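Local coordinates for protein Cry23AA1 (Bacillus thuringiensis, PDB 4RHZ) that is probably a pore-forming insecticidal toxin of the aerolysin family, forms a binary complex with Cry37Aa1 and binds a zinc ion, at residues F101-V106 / Y159-N164. Numbering follows the deposited sequence.
Sequences FKFGFV and YNVPVN
The ring of Phe103 has Val161 CG2 over one face and Phe101 CB over the opposite face, each offset toward the rim. CG2 makes a CH-pi contact, 4.1 Å from the ring centroid and 26° off the normal. It lies 3.7 Å from Phe103 CZ. With CG1 of Val161 trans to the backbone N (chi1 -173°), CG2 sits beside that N and is the branch directed at the ring. Tyr159 meets the same ring obliquely, with the planes at 43° and the centroids 5.5 Å apart. Here Phe103 CE1 comes within 3.9 Å of Tyr159 CD1, and Phe103 CD1 lies over one face of the tyrosine. Further along, Phe101 CE2 touches Val163 CG1 at 3.8 Å. All five touching residues are buried, and the atoms that meet are all carbon. Val114 and Ile45, on neighbouring strands of the small sheet that holds strand 96-105, touch both Phe103 and Tyr159. Ile219 of strand 211-235 touches Phe103, Val161 and Val163. The strand axes pass 10.3 Å apart at 124°. Strand 146-179 belongs to the large sheet. Alternate side chains of two sheets packed face to face are characteristic of a beta sandwich, here between the small sheet and the long one of an aerolysin-family fold.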
loop_
_atom_site.group_PDB
_atom_site.type_symbol
_atom_site.label_atom_id
_atom_site.label_comp_id
_atom_site.label_asym_id
_atom_site.label_seq_id
_atom_site.Cartn_x
_atom_site.Cartn_y
_atom_site.Cartn_z
ATOM N N PHE A 101 4.761 13.626 2.121
ATOM C CA PHE A 101 5.013 12.812 0.949
ATOM C C PHE A 101 3.725 12.607 0.056
ATOM O O PHE A 101 2.596 12.375 0.546
ATOM C CB PHE A 101 5.501 11.425 1.350
ATOM C CG PHE A 101 6.598 11.381 2.372
ATOM C CD1 PHE A 101 6.302 11.464 3.733
ATOM C CD2 PHE A 101 7.921 11.128 1.976
ATOM C CE1 PHE A 101 7.269 11.361 4.668
ATOM C CE2 PHE A 101 8.907 11.022 2.909
ATOM C CZ PHE A 101 8.595 11.140 4.265
ATOM N N LYS A 102 3.932 12.616 -1.247
ATOM C CA LYS A 102 2.873 12.369 -2.202
ATOM C C LYS A 102 3.206 11.058 -2.861
ATOM O O LYS A 102 4.190 11.003 -3.591
ATOM C CB LYS A 102 2.858 13.470 -3.250
ATOM C CG LYS A 102 2.554 14.849 -2.644
ATOM C CD LYS A 102 1.006 15.185 -2.561
ATOM C CE LYS A 102 0.700 16.641 -2.119
ATOM N NZ LYS A 102 0.904 17.630 -3.233
ATOM N N PHE A 103 2.434 10.006 -2.559
ATOM C CA PHE A 103 2.675 8.731 -3.185
ATOM C C PHE A 103 1.625 8.425 -4.274
ATOM O O PHE A 103 0.434 8.727 -4.124
ATOM C CB PHE A 103 2.704 7.614 -2.161
ATOM C CG PHE A 103 3.821 7.706 -1.144
ATOM C CD1 PHE A 103 3.528 7.625 0.222
ATOM C CD2 PHE A 103 5.133 7.826 -1.531
ATOM C CE1 PHE A 103 4.548 7.681 1.205
ATOM C CE2 PHE A 103 6.180 7.902 -0.561
ATOM C CZ PHE A 103 5.882 7.818 0.811
ATOM N N GLY A 104 2.085 7.866 -5.387
ATOM C CA GLY A 104 1.189 7.298 -6.398
ATOM C C GLY A 104 1.215 5.782 -6.335
ATOM O O GLY A 104 1.993 5.189 -5.578
ATOM N N PHE A 105 0.378 5.141 -7.129
ATOM C CA PHE A 105 0.388 3.675 -7.239
ATOM C C PHE A 105 0.656 3.227 -8.677
ATOM O O PHE A 105 0.069 3.781 -9.589
ATOM C CB PHE A 105 -0.936 3.120 -6.750
ATOM C CG PHE A 105 -1.153 3.306 -5.294
ATOM C CD1 PHE A 105 -1.636 4.499 -4.800
ATOM C CD2 PHE A 105 -0.866 2.284 -4.413
ATOM C CE1 PHE A 105 -1.816 4.666 -3.454
ATOM C CE2 PHE A 105 -1.077 2.440 -3.084
ATOM C CZ PHE A 105 -1.547 3.628 -2.595
ATOM N N VAL A 106 1.545 2.251 -8.879
ATOM C CA VAL A 106 1.920 1.867 -10.237
ATOM C C VAL A 106 0.707 1.296 -10.964
ATOM O O VAL A 106 -0.126 0.562 -10.393
ATOM C CB VAL A 106 3.137 0.851 -10.371
ATOM C CG1 VAL A 106 4.564 1.520 -10.082
ATOM C CG2 VAL A 106 2.894 -0.439 -9.582
ATOM N N TYR A 159 1.414 0.821 1.980
ATOM C CA TYR A 159 2.767 1.262 1.499
ATOM C C TYR A 159 3.819 1.089 2.593
ATOM O O TYR A 159 3.511 1.230 3.784
ATOM C CB TYR A 159 2.757 2.687 0.962
ATOM C CG TYR A 159 2.229 3.644 1.966
ATOM C CD1 TYR A 159 3.103 4.384 2.821
ATOM C CD2 TYR A 159 0.846 3.797 2.130
ATOM C CE1 TYR A 159 2.594 5.234 3.799
ATOM C CE2 TYR A 159 0.319 4.626 3.117
ATOM C CZ TYR A 159 1.205 5.347 3.942
ATOM O OH TYR A 159 0.627 6.140 4.884
ATOM N N ASN A 160 5.035 0.758 2.189
ATOM C CA ASN A 160 6.169 0.729 3.117
ATOM C C ASN A 160 7.359 1.333 2.389
ATOM O O ASN A 160 7.957 0.676 1.536
ATOM C CB ASN A 160 6.473 -0.682 3.570
ATOM C CG ASN A 160 7.505 -0.721 4.760
ATOM O OD1 ASN A 160 8.185 0.284 5.088
ATOM N ND2 ASN A 160 7.610 -1.893 5.402
ATOM N N VAL A 161 7.684 2.593 2.676
ATOM C CA VAL A 161 8.703 3.277 1.855
ATOM C C VAL A 161 9.954 3.645 2.672
ATOM O O VAL A 161 9.842 4.355 3.649
ATOM C CB VAL A 161 8.155 4.516 1.215
ATOM C CG1 VAL A 161 9.159 5.123 0.247
ATOM C CG2 VAL A 161 6.793 4.252 0.478
ATOM N N PRO A 162 11.145 3.141 2.276
ATOM C CA PRO A 162 12.368 3.609 2.934
ATOM C C PRO A 162 12.587 5.073 2.635
ATOM O O PRO A 162 12.319 5.540 1.513
ATOM C CB PRO A 162 13.480 2.759 2.296
ATOM C CG PRO A 162 12.791 1.509 1.741
ATOM C CD PRO A 162 11.404 1.998 1.366
ATOM N N VAL A 163 13.003 5.835 3.646
ATOM C CA VAL A 163 13.402 7.216 3.359
ATOM C C VAL A 163 14.884 7.417 3.752
ATOM O O VAL A 163 15.441 6.694 4.633
ATOM C CB VAL A 163 12.484 8.267 4.036
ATOM C CG1 VAL A 163 11.005 7.993 3.732
ATOM C CG2 VAL A 163 12.688 8.290 5.560
ATOM N N ASN A 164 15.498 8.380 3.062
ATOM C CA ASN A 164 16.800 8.892 3.374
ATOM C C ASN A 164 16.648 10.015 4.380
ATOM O O ASN A 164 15.852 10.928 4.164
ATOM C CB ASN A 164 17.409 9.468 2.119
ATOM C CG ASN A 164 17.598 8.425 1.051
ATOM O OD1 ASN A 164 18.040 7.294 1.320
ATOM N ND2 ASN A 164 17.197 8.780 -0.168
#